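Local structure of basic helix-loop-helix, putative, expressed (5LW0) at residues I33-S42 with D71-D79; A128-G136 with Q153-L163. The protein binds ADP-ribose through its macrodomain, the part described here, and probably links ADP-ribose recognition to DNA repair as a macrodomain- and HIT-containing aprataxin-like plant protein. All coordinates share one frame; numbering follows the deposited sequence. Where two conformers were deposited one is given.

Contact 1: residues I33-S42 with D71-D79; sequences ISSRTLAFPS and DNIRLVLVD. With AR6 ([(2R,3S,4R,5R)-5-(6-aminopurin-9-yl)-3,4-dihydroxy-oxolan-2-yl]methyl [hydroxy-[[(2R,3S,4R,5S)-3,4,5-trihydroxyoxolan-2-yl]methoxy]phosphoryl] hydrogen phosphate), chain C.
T37 OG1 is gripped side-on by R74, whose NE and NH2, in the modelled conformer, each donate to it at 3.0 Å with the oxygen close to the guanidinium plane, while OG1 donates to I33 O. The bend at chi3 (65°) turns the NE/NH2 edge of R74 toward OG1. I33 lies across one face of this guanidinium, its CG1 3.5 Å from R74 CZ, so the group is held at its edge and from above. R36 NH1 donates to N72 O almost straight, at 166°, from above the carbonyl plane.

Strands 37-40 and 74-79 run parallel (23° between their directions), with the ladder L38 N to R74 O, V76 N to L38 O, F40 N to V76 O and V78 N to F40 O. L77 CA stands over the F40 ring, 4.2 Å from its centroid, and L77 CD1 meets F40 CE2 at 3.7 Å. F223 of helix 208-230 meets F40 edge-to-face. Past the ladder a water links S42 N, V78 O and AR6 O3', while D79 OD1 accepts from AR6 O2' at 2.7 Å. This is a parallel beta-alpha-beta unit of the macrodomain, with the ligand's adenosine ribose at the carboxyl ends of its strands.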
loop_
_atom_site.group_PDB
_atom_site.type_symbol
_atom_site.label_atom_id
_atom_site.label_comp_id
_atom_site.label_asym_id
_atom_site.label_seq_id
_atom_site.Cartn_x
_atom_site.Cartn_y
_atom_site.Cartn_z
ATOM N N ILE A 33 -2.308 3.944 18.531
ATOM C CA ILE A 33 -2.230 4.545 17.203
ATOM C C ILE A 33 -1.561 3.626 16.188
ATOM O O ILE A 33 -1.994 3.599 15.017
ATOM C CB ILE A 33 -1.528 5.945 17.238
ATOM C CG1 ILE A 33 -1.636 6.647 15.866
ATOM C CG2 ILE A 33 -0.103 5.847 17.679
ATOM C CD1 ILE A 33 -3.033 6.907 15.445
ATOM N N SER A 34 -0.512 2.903 16.553
ATOM C CA SER A 34 0.190 2.034 15.595
ATOM C C SER A 34 -0.709 0.956 15.061
ATOM O O SER A 34 -0.615 0.587 13.907
ATOM C CB SER A 34 1.425 1.387 16.234
ATOM O OG SER A 34 1.047 0.375 17.128
ATOM N N SER A 35 -1.672 0.531 15.876
ATOM C CA SER A 35 -2.616 -0.499 15.464
ATOM C C SER A 35 -3.657 0.049 14.503
ATOM O O SER A 35 -4.367 -0.727 13.859
ATOM C CB SER A 35 -3.301 -1.165 16.693
ATOM O OG SER A 35 -4.329 -0.359 17.195
ATOM N N ARG A 36 -3.758 1.391 14.410
ATOM C CA ARG A 36 -4.711 2.015 13.565
ATOM C C ARG A 36 -4.050 2.849 12.466
ATOM O O ARG A 36 -4.645 3.720 11.935
ATOM C CB ARG A 36 -5.645 2.912 14.412
ATOM C CG ARG A 36 -6.552 2.109 15.360
ATOM C CD ARG A 36 -7.375 2.971 16.288
ATOM N NE ARG A 36 -6.573 3.691 17.273
ATOM C CZ ARG A 36 -6.313 4.990 17.273
ATOM N NH1 ARG A 36 -6.762 5.786 16.316
ATOM N NH2 ARG A 36 -5.555 5.509 18.246
ATOM N N THR A 37 -2.826 2.451 12.099
ATOM C CA THR A 37 -2.069 3.098 11.089
ATOM C C THR A 37 -1.719 2.109 9.980
ATOM O O THR A 37 -1.227 1.015 10.243
ATOM C CB THR A 37 -0.742 3.699 11.626
ATOM O OG1 THR A 37 -0.986 4.618 12.707
ATOM C CG2 THR A 37 -0.012 4.467 10.509
ATOM N N LEU A 38 -1.994 2.539 8.755
ATOM C CA LEU A 38 -1.611 1.816 7.551
ATOM C C LEU A 38 -0.536 2.595 6.814
ATOM O O LEU A 38 -0.739 3.766 6.529
ATOM C CB LEU A 38 -2.833 1.714 6.579
ATOM C CG LEU A 38 -2.516 1.161 5.190
ATOM C CD1 LEU A 38 -2.133 -0.297 5.281
ATOM C CD2 LEU A 38 -3.723 1.347 4.279
ATOM N N ALA A 39 0.576 1.966 6.551
ATOM C CA ALA A 39 1.580 2.524 5.617
ATOM C C ALA A 39 1.389 1.831 4.284
ATOM O O ALA A 39 1.315 0.575 4.214
ATOM C CB ALA A 39 2.972 2.310 6.132
ATOM N N PHE A 40 1.403 2.587 3.230
ATOM C CA PHE A 40 1.264 2.038 1.917
ATOM C C PHE A 40 2.188 2.731 0.948
ATOM O O PHE A 40 2.427 3.955 1.044
ATOM C CB PHE A 40 -0.209 2.113 1.403
ATOM C CG PHE A 40 -0.724 3.475 1.251
ATOM C CD1 PHE A 40 -1.170 4.165 2.338
ATOM C CD2 PHE A 40 -0.861 4.069 -0.038
ATOM C CE1 PHE A 40 -1.700 5.457 2.193
ATOM C CE2 PHE A 40 -1.406 5.335 -0.203
ATOM C CZ PHE A 40 -1.849 6.028 0.916
ATOM N N PRO A 41 2.660 1.993 -0.074
ATOM C CA PRO A 41 3.403 2.601 -1.153
ATOM C C PRO A 41 2.481 3.019 -2.296
ATOM O O PRO A 41 1.295 2.629 -2.318
ATOM C CB PRO A 41 4.263 1.444 -1.619
ATOM C CG PRO A 41 3.352 0.288 -1.507
ATOM C CD PRO A 41 2.458 0.568 -0.298
ATOM N N SER A 42 3.030 3.742 -3.269
ATOM C CA SER A 42 2.267 4.154 -4.418
ATOM C C SER A 42 2.067 2.965 -5.359
ATOM O O SER A 42 2.983 2.524 -6.041
ATOM C CB SER A 42 2.963 5.261 -5.117
ATOM O OG SER A 42 2.286 5.651 -6.312
ATOM N N ASP A 71 -13.476 7.231 11.167
ATOM C CA ASP A 71 -12.739 7.869 12.147
ATOM C C ASP A 71 -11.633 6.954 12.618
ATOM O O ASP A 71 -11.683 5.643 12.477
ATOM C CB ASP A 71 -13.626 8.206 13.414
ATOM C CG ASP A 71 -13.970 9.604 13.496
ATOM O OD1 ASP A 71 -13.412 10.403 12.707
ATOM O OD2 ASP A 71 -14.800 9.948 14.361
ATOM N N ASN A 72 -10.692 7.609 13.241
ATOM C CA ASN A 72 -9.732 6.969 14.108
ATOM C C ASN A 72 -8.797 6.069 13.334
ATOM O O ASN A 72 -8.341 5.085 13.845
ATOM C CB ASN A 72 -10.451 6.163 15.207
ATOM C CG ASN A 72 -11.428 7.022 16.043
ATOM O OD1 ASN A 72 -12.568 6.607 16.325
ATOM N ND2 ASN A 72 -11.006 8.233 16.387
ATOM N N ILE A 73 -8.608 6.365 12.057
ATOM C CA ILE A 73 -7.551 5.655 11.267
ATOM C C ILE A 73 -6.573 6.674 10.800
ATOM O O ILE A 73 -6.888 7.843 10.660
ATOM C CB ILE A 73 -8.093 4.867 10.060
ATOM C CG1 ILE A 73 -8.899 5.776 9.096
ATOM C CG2 ILE A 73 -8.895 3.676 10.528
ATOM C CD1 ILE A 73 -9.157 5.151 7.721
ATOM N N ARG A 74 -5.358 6.209 10.537
ATOM C CA ARG A 74 -4.328 7.063 10.012
ATOM C C ARG A 74 -3.684 6.364 8.826
ATOM O O ARG A 74 -3.446 5.162 8.863
ATOM C CB ARG A 74 -3.278 7.355 11.109
ATOM C CG ARG A 74 -2.219 8.330 10.705
ATOM C CD ARG A 74 -1.337 8.711 11.939
ATOM N NE ARG A 74 -0.579 7.564 12.446
ATOM C CZ ARG A 74 0.431 7.659 13.294
ATOM N NH1 ARG A 74 0.844 8.891 13.671
ATOM N NH2 ARG A 74 1.102 6.546 13.666
ATOM N N LEU A 75 -3.426 7.135 7.769
ATOM C CA LEU A 75 -2.906 6.602 6.510
ATOM C C LEU A 75 -1.600 7.290 6.178
ATOM O O LEU A 75 -1.521 8.492 6.206
ATOM C CB LEU A 75 -3.911 6.869 5.384
ATOM C CG LEU A 75 -5.325 6.308 5.641
ATOM C CD1 LEU A 75 -6.296 6.781 4.543
ATOM C CD2 LEU A 75 -5.300 4.826 5.677
ATOM N N VAL A 76 -0.593 6.519 5.831
ATOM C CA VAL A 76 0.752 7.079 5.591
ATOM C C VAL A 76 1.281 6.521 4.228
ATOM O O VAL A 76 1.439 5.337 4.074
ATOM C CB VAL A 76 1.762 6.725 6.700
ATOM C CG1 VAL A 76 3.097 7.372 6.403
ATOM C CG2 VAL A 76 1.260 7.137 8.043
ATOM N N LEU A 77 1.470 7.422 3.253
ATOM C CA LEU A 77 2.059 7.081 1.979
ATOM C C LEU A 77 3.584 7.103 2.120
ATOM O O LEU A 77 4.151 8.150 2.489
ATOM C CB LEU A 77 1.576 8.022 0.873
ATOM C CG LEU A 77 2.277 7.857 -0.507
ATOM C CD1 LEU A 77 1.955 6.504 -1.160
ATOM C CD2 LEU A 77 1.883 8.993 -1.384
ATOM N N VAL A 78 4.226 6.007 1.789
ATOM C CA VAL A 78 5.654 5.904 1.938
ATOM C C VAL A 78 6.342 5.691 0.594
ATOM O O VAL A 78 5.824 5.007 -0.286
ATOM C CB VAL A 78 6.059 4.790 2.915
ATOM C CG1 VAL A 78 5.481 5.077 4.293
ATOM C CG2 VAL A 78 5.638 3.420 2.401
ATOM N N ASP A 79 7.543 6.273 0.471
ATOM C CA ASP A 79 8.430 5.975 -0.673
ATOM C C ASP A 79 9.869 6.067 -0.141
ATOM O O ASP A 79 10.147 6.726 0.876
ATOM C CB ASP A 79 8.172 6.915 -1.855
ATOM C CG ASP A 79 8.660 6.331 -3.218
ATOM O OD1 ASP A 79 9.089 5.148 -3.226
ATOM O OD2 ASP A 79 8.645 7.094 -4.273
HETATM N N1 AR6 C . 9.739 0.934 0.765
HETATM C C2 AR6 C . 8.886 1.887 0.334
HETATM N N3 AR6 C . 8.574 2.085 -0.932
HETATM C C4 AR6 C . 9.123 1.300 -1.911
HETATM C C5 AR6 C . 10.015 0.236 -1.565
HETATM C C6 AR6 C . 10.315 0.066 -0.134
HETATM N N6 AR6 C . 11.107 -0.880 0.311
HETATM N N7 AR6 C . 10.399 -0.393 -2.774
HETATM C C8 AR6 C . 9.720 0.234 -3.761
HETATM N N9 AR6 C . 8.937 1.254 -3.251
HETATM P PA AR6 C . 6.500 -1.299 -7.307
HETATM P PB AR6 C . 4.023 -1.558 -8.941
HETATM C "C1'" AR6 C . 7.981 2.096 -3.938
HETATM O O1A AR6 C . 7.299 -1.362 -8.625
HETATM O O1B AR6 C . 4.411 -0.443 -9.882
HETATM C C1D AR6 C . 6.421 -5.929 -8.022
HETATM O O1D AR6 C . 7.718 -6.480 -7.940
HETATM C "C2'" AR6 C . 8.318 2.552 -5.352
HETATM O "O2'" AR6 C . 9.321 3.614 -5.385
HETATM O O2A AR6 C . 6.924 -2.122 -6.150
HETATM O O2B AR6 C . 2.607 -1.672 -8.462
HETATM C C2D AR6 C . 5.381 -7.083 -8.141
HETATM O O2D AR6 C . 6.052 -8.397 -8.311
HETATM C "C3'" AR6 C . 6.949 2.926 -5.864
HETATM O "O3'" AR6 C . 6.585 4.285 -5.499
HETATM O O3A AR6 C . 4.929 -1.610 -7.600
HETATM C C3D AR6 C . 4.526 -6.721 -9.323
HETATM O O3D AR6 C . 4.915 -7.634 -10.390
HETATM C "C4'" AR6 C . 6.012 1.929 -5.156
HETATM O "O4'" AR6 C . 6.770 1.313 -4.140
HETATM C C4D AR6 C . 4.906 -5.263 -9.673
HETATM O O4D AR6 C . 6.229 -5.005 -9.146
HETATM C "C5'" AR6 C . 5.454 0.864 -6.065
HETATM O "O5'" AR6 C . 6.476 0.291 -6.904
HETATM C C5D AR6 C . 4.009 -4.195 -9.056
HETATM O O5D AR6 C . 4.407 -2.949 -9.670
HETATM O O HOH W 1 5.550 4.829 -3.003
#

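Contact 2: residues A128-G136 with Q153-L163. With AR6 ([(2R,3S,4R,5R)-5-(6-aminopurin-9-yl)-3,4-dihydroxy-oxolan-2-yl]methyl [hydroxy-[[(2R,3S,4R,5S)-3,4,5-trihydroxyoxolan-2-yl]methoxy]phosphoryl] hydrogen phosphate), chain C.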
loop_
_atom_site.group_PDB
_atom_site.type_symbol
_atom_site.label_atom_id
_atom_site.label_comp_id
_atom_site.label_asym_id
_atom_site.label_seq_id
_atom_site.Cartn_x
_atom_site.Cartn_y
_atom_site.Cartn_z
ATOM N N ALA A 128 2.544 -3.857 -3.022
ATOM C CA ALA A 128 2.177 -3.818 -4.386
ATOM C C ALA A 128 2.528 -5.175 -5.000
ATOM O O ALA A 128 3.640 -5.423 -5.419
ATOM C CB ALA A 128 2.867 -2.670 -5.101
ATOM N N ALA A 129 1.528 -6.015 -5.037
ATOM C CA ALA A 129 1.717 -7.429 -5.319
ATOM C C ALA A 129 1.701 -7.696 -6.780
ATOM O O ALA A 129 1.337 -6.850 -7.601
ATOM C CB ALA A 129 0.592 -8.219 -4.609
ATOM N N ASN A 130 2.024 -8.960 -7.150
ATOM C CA ASN A 130 1.669 -9.483 -8.479
ATOM C C ASN A 130 0.468 -10.458 -8.397
ATOM O O ASN A 130 0.070 -10.868 -7.307
ATOM C CB ASN A 130 2.900 -10.158 -9.125
ATOM C CG ASN A 130 3.437 -11.281 -8.291
ATOM O OD1 ASN A 130 2.764 -12.290 -8.098
ATOM N ND2 ASN A 130 4.625 -11.086 -7.709
ATOM N N TRP A 131 -0.103 -10.795 -9.535
ATOM C CA TRP A 131 -1.409 -11.456 -9.523
ATOM C C TRP A 131 -1.353 -12.848 -8.932
ATOM O O TRP A 131 -2.347 -13.374 -8.475
ATOM C CB TRP A 131 -2.056 -11.442 -10.905
ATOM C CG TRP A 131 -1.485 -12.413 -11.944
ATOM C CD1 TRP A 131 -0.563 -12.143 -12.896
ATOM C CD2 TRP A 131 -1.936 -13.768 -12.197
ATOM N NE1 TRP A 131 -0.398 -13.249 -13.716
ATOM C CE2 TRP A 131 -1.247 -14.236 -13.316
ATOM C CE3 TRP A 131 -2.904 -14.587 -11.614
ATOM C CZ2 TRP A 131 -1.405 -15.540 -13.802
ATOM C CZ3 TRP A 131 -3.069 -15.875 -12.097
ATOM C CH2 TRP A 131 -2.298 -16.343 -13.164
ATOM N N ARG A 132 -0.180 -13.465 -8.981
ATOM C CA ARG A 132 -0.004 -14.829 -8.462
ATOM C C ARG A 132 0.385 -14.837 -6.985
ATOM O O ARG A 132 0.563 -15.902 -6.378
ATOM C CB ARG A 132 1.097 -15.566 -9.285
ATOM C CG ARG A 132 0.818 -15.686 -10.777
ATOM C CD ARG A 132 1.939 -16.554 -11.444
ATOM N NE ARG A 132 1.742 -16.757 -12.912
ATOM C CZ ARG A 132 2.175 -15.926 -13.890
ATOM N NH1 ARG A 132 2.834 -14.792 -13.599
ATOM N NH2 ARG A 132 1.943 -16.229 -15.190
ATOM N N LEU A 133 0.530 -13.656 -6.403
ATOM C CA LEU A 133 0.946 -13.474 -4.983
ATOM C C LEU A 133 2.262 -14.180 -4.652
ATOM O O LEU A 133 2.356 -14.877 -3.646
ATOM C CB LEU A 133 -0.169 -13.929 -4.011
ATOM C CG LEU A 133 -1.493 -13.176 -4.166
ATOM C CD1 LEU A 133 -2.571 -13.735 -3.246
ATOM C CD2 LEU A 133 -1.305 -11.712 -3.831
ATOM N N LYS A 134 3.232 -14.067 -5.549
ATOM C CA LYS A 134 4.512 -14.742 -5.369
ATOM C C LYS A 134 5.564 -13.740 -4.903
ATOM O O LYS A 134 5.463 -12.532 -5.200
ATOM C CB LYS A 134 4.973 -15.372 -6.689
ATOM C CG LYS A 134 4.048 -16.423 -7.227
ATOM C CD LYS A 134 4.153 -17.688 -6.429
ATOM C CE LYS A 134 3.232 -18.790 -6.967
ATOM N NZ LYS A 134 2.970 -19.797 -5.918
ATOM N N PRO A 135 6.558 -14.215 -4.217
ATOM C CA PRO A 135 7.707 -13.393 -3.830
ATOM C C PRO A 135 8.572 -12.974 -4.970
ATOM O O PRO A 135 8.357 -13.379 -6.095
ATOM C CB PRO A 135 8.544 -14.332 -2.933
ATOM C CG PRO A 135 7.779 -15.543 -2.768
ATOM C CD PRO A 135 6.758 -15.633 -3.839
ATOM N N GLY A 136 9.575 -12.153 -4.655
ATOM C CA GLY A 136 10.534 -11.722 -5.638
ATOM C C GLY A 136 9.970 -10.679 -6.555
ATOM O O GLY A 136 9.066 -9.894 -6.165
ATOM N N GLN A 153 4.661 -16.118 2.952
ATOM C CA GLN A 153 4.176 -16.980 1.844
ATOM C C GLN A 153 3.193 -18.071 2.402
ATOM O O GLN A 153 2.116 -18.287 1.843
ATOM C CB GLN A 153 5.339 -17.563 1.024
ATOM C CG GLN A 153 4.841 -18.306 -0.191
ATOM C CD GLN A 153 5.924 -18.597 -1.224
ATOM O OE1 GLN A 153 7.103 -18.741 -0.890
ATOM N NE2 GLN A 153 5.526 -18.622 -2.485
ATOM N N ARG A 154 3.528 -18.682 3.552
ATOM C CA ARG A 154 2.612 -19.628 4.204
ATOM C C ARG A 154 1.260 -19.004 4.554
ATOM O O ARG A 154 0.211 -19.548 4.236
ATOM C CB ARG A 154 3.264 -20.230 5.457
ATOM C CG ARG A 154 2.483 -21.356 6.091
ATOM C CD ARG A 154 3.223 -21.933 7.306
ATOM N NE ARG A 154 3.165 -21.050 8.477
ATOM C CZ ARG A 154 4.183 -20.303 8.930
ATOM N NH1 ARG A 154 4.008 -19.548 9.999
ATOM N NH2 ARG A 154 5.383 -20.297 8.316
ATOM N N ALA A 155 1.303 -17.800 5.127
ATOM C CA ALA A 155 0.096 -17.159 5.551
ATOM C C ALA A 155 -0.734 -16.694 4.375
ATOM O O ALA A 155 -1.991 -16.798 4.397
ATOM C CB ALA A 155 0.432 -16.005 6.460
ATOM N N THR A 156 -0.074 -16.234 3.334
ATOM C CA THR A 156 -0.790 -15.693 2.169
ATOM C C THR A 156 -1.546 -16.827 1.457
ATOM O O THR A 156 -2.731 -16.668 1.085
ATOM C CB THR A 156 0.187 -15.009 1.213
ATOM O OG1 THR A 156 0.806 -13.887 1.855
ATOM C CG2 THR A 156 -0.499 -14.590 -0.039
ATOM N N LYS A 157 -0.890 -17.992 1.319
ATOM C CA LYS A 157 -1.520 -19.162 0.680
ATOM C C LYS A 157 -2.795 -19.641 1.405
ATOM O O LYS A 157 -3.686 -20.175 0.783
ATOM C CB LYS A 157 -0.522 -20.337 0.610
ATOM C CG LYS A 157 0.544 -20.163 -0.431
ATOM C CD LYS A 157 1.258 -21.497 -0.648
ATOM C CE LYS A 157 2.746 -21.338 -0.594
ATOM N NZ LYS A 157 3.237 -20.602 -1.772
ATOM N N GLU A 158 -2.871 -19.411 2.705
ATOM C CA GLU A 158 -4.092 -19.657 3.474
ATOM C C GLU A 158 -5.243 -18.683 3.227
ATOM O O GLU A 158 -6.402 -19.019 3.496
ATOM C CB GLU A 158 -3.749 -19.730 4.954
ATOM C CG GLU A 158 -2.789 -20.876 5.257
ATOM C CD GLU A 158 -2.076 -20.760 6.601
ATOM O OE1 GLU A 158 -2.242 -19.742 7.310
ATOM O OE2 GLU A 158 -1.315 -21.702 6.936
ATOM N N CYS A 159 -4.956 -17.504 2.668
ATOM C CA CYS A 159 -5.986 -16.472 2.446
ATOM C C CYS A 159 -6.491 -16.450 1.012
ATOM O O CYS A 159 -7.675 -16.274 0.784
ATOM C CB CYS A 159 -5.436 -15.105 2.840
ATOM S SG CYS A 159 -5.064 -15.039 4.612
ATOM N N ALA A 160 -5.587 -16.521 0.037
ATOM C CA ALA A 160 -5.987 -16.393 -1.350
ATOM C C ALA A 160 -4.925 -17.007 -2.256
ATOM O O ALA A 160 -3.740 -17.069 -1.886
ATOM C CB ALA A 160 -6.199 -14.923 -1.716
ATOM N N ASP A 161 -5.368 -17.386 -3.455
ATOM C CA ASP A 161 -4.458 -17.953 -4.454
ATOM C C ASP A 161 -4.135 -16.982 -5.566
ATOM O O ASP A 161 -3.179 -17.182 -6.297
ATOM C CB ASP A 161 -5.057 -19.213 -5.086
ATOM C CG ASP A 161 -6.301 -18.927 -5.890
ATOM O OD1 ASP A 161 -7.260 -18.434 -5.293
ATOM O OD2 ASP A 161 -6.347 -19.233 -7.114
ATOM N N THR A 162 -4.960 -15.955 -5.758
ATOM C CA THR A 162 -4.679 -14.987 -6.795
ATOM C C THR A 162 -5.327 -13.688 -6.416
ATOM O O THR A 162 -6.196 -13.656 -5.524
ATOM C CB THR A 162 -5.260 -15.355 -8.199
ATOM O OG1 THR A 162 -6.692 -15.397 -8.124
ATOM C CG2 THR A 162 -4.785 -16.693 -8.695
ATOM N N LEU A 163 -4.907 -12.616 -7.098
ATOM C CA LEU A 163 -5.656 -11.330 -7.126
ATOM C C LEU A 163 -5.974 -10.956 -8.535
ATOM O O LEU A 163 -5.166 -11.239 -9.486
ATOM C CB LEU A 163 -4.791 -10.183 -6.529
ATOM C CG LEU A 163 -4.655 -10.196 -5.024
ATOM C CD1 LEU A 163 -3.779 -9.034 -4.541
ATOM C CD2 LEU A 163 -6.024 -10.165 -4.340
HETATM N N1 AR6 C . 9.739 0.934 0.765
HETATM C C2 AR6 C . 8.886 1.887 0.334
HETATM N N3 AR6 C . 8.574 2.085 -0.932
HETATM C C4 AR6 C . 9.123 1.300 -1.911
HETATM C C5 AR6 C . 10.015 0.236 -1.565
HETATM C C6 AR6 C . 10.315 0.066 -0.134
HETATM N N6 AR6 C . 11.107 -0.880 0.311
HETATM N N7 AR6 C . 10.399 -0.393 -2.774
HETATM C C8 AR6 C . 9.720 0.234 -3.761
HETATM N N9 AR6 C . 8.937 1.254 -3.251
HETATM P PA AR6 C . 6.500 -1.299 -7.307
HETATM P PB AR6 C . 4.023 -1.558 -8.941
HETATM C "C1'" AR6 C . 7.981 2.096 -3.938
HETATM O O1A AR6 C . 7.299 -1.362 -8.625
HETATM O O1B AR6 C . 4.411 -0.443 -9.882
HETATM C C1D AR6 C . 6.421 -5.929 -8.022
HETATM O O1D AR6 C . 7.718 -6.480 -7.940
HETATM C "C2'" AR6 C . 8.318 2.552 -5.352
HETATM O "O2'" AR6 C . 9.321 3.614 -5.385
HETATM O O2A AR6 C . 6.924 -2.122 -6.150
HETATM O O2B AR6 C . 2.607 -1.672 -8.462
HETATM C C2D AR6 C . 5.381 -7.083 -8.141
HETATM O O2D AR6 C . 6.052 -8.397 -8.311
HETATM C "C3'" AR6 C . 6.949 2.926 -5.864
HETATM O "O3'" AR6 C . 6.585 4.285 -5.499
HETATM O O3A AR6 C . 4.929 -1.610 -7.600
HETATM C C3D AR6 C . 4.526 -6.721 -9.323
HETATM O O3D AR6 C . 4.915 -7.634 -10.390
HETATM C "C4'" AR6 C . 6.012 1.929 -5.156
HETATM O "O4'" AR6 C . 6.770 1.313 -4.140
HETATM C C4D AR6 C . 4.906 -5.263 -9.673
HETATM O O4D AR6 C . 6.229 -5.005 -9.146
HETATM C "C5'" AR6 C . 5.454 0.864 -6.065
HETATM O "O5'" AR6 C . 6.476 0.291 -6.904
HETATM C C5D AR6 C . 4.009 -4.195 -9.056
HETATM O O5D AR6 C . 4.407 -2.949 -9.670
HETATM O O HOH W 2 -0.710 -18.145 -5.483
#
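L133 reaches into 153-163 with both methyls: CD2 meets L163 CD1 at 3.7 Å, the two side chains crossing at about a right angle, and CD1 lies 3.9 Å from T156 CG2 and also touches A160 CB. A chi2 of 176° turns CD1 to the end of helix 150-159 and CD2 to L163. H190 of strand 187-192 also touches L133, and accordingly the leucine lies buried between helix and sheet.

Around this apolar centre, L163 N donates to W131 O at 3.0 Å, tying the two loops together. The W131 ring lies beside T162, whose CG2 comes to the ring edge near CZ3, and R132 CG sits over the centre of one ring face. A water donates to both R132 O and D161 O, bridging 128-136 and 153-163 a second time. Farther along, the P135 ring packs across the Q153 side chain at about a right angle.

The turn that presents L133 is a type I beta turn from N130 to L133, closed by L133 N to N130 O. N130 braces it from the ligand side: OD1 accepts from K134 N in an essentially straight bond of 3.1 Å, at 179°, and ND2 donates both to K134 O and to AR6 O2D, the latter at 3.1 Å and 175°. With an alanine here the amide is gone, and K134 N and AR6 O2D would probably lose these bonds, the turn becoming freer to shift. A128 CB lies 3.4 Å from AR6 O3A, on the diphosphate. Residues 128-136 thus form a loop of the macrodomain ADP-ribose pocket, following strand 124-128 and flanking the diphosphate and distal ribose.

Contact 1 closes before contact 2 opens along the chain, and their centres lie about 21 Å apart on opposite sides of the chain's centre, with nearest atoms about 4 Å apart but not touching. Contact 1 joins two strands of the mixed six-stranded sheet; contact 2 pairs a loop leaving strand 124-128, the neighbour of strand 37-40, with the end of helix 150-159. Contact 1 is mostly buried, whereas contact 2 is only partly so. AR6 spans the two, its adenosine ribose near 33-42 and 71-79 and its distal ribose near 128-136. One extended ADP-ribose is therefore held at the carboxyl ends of neighbouring parallel strands and by the loops after them.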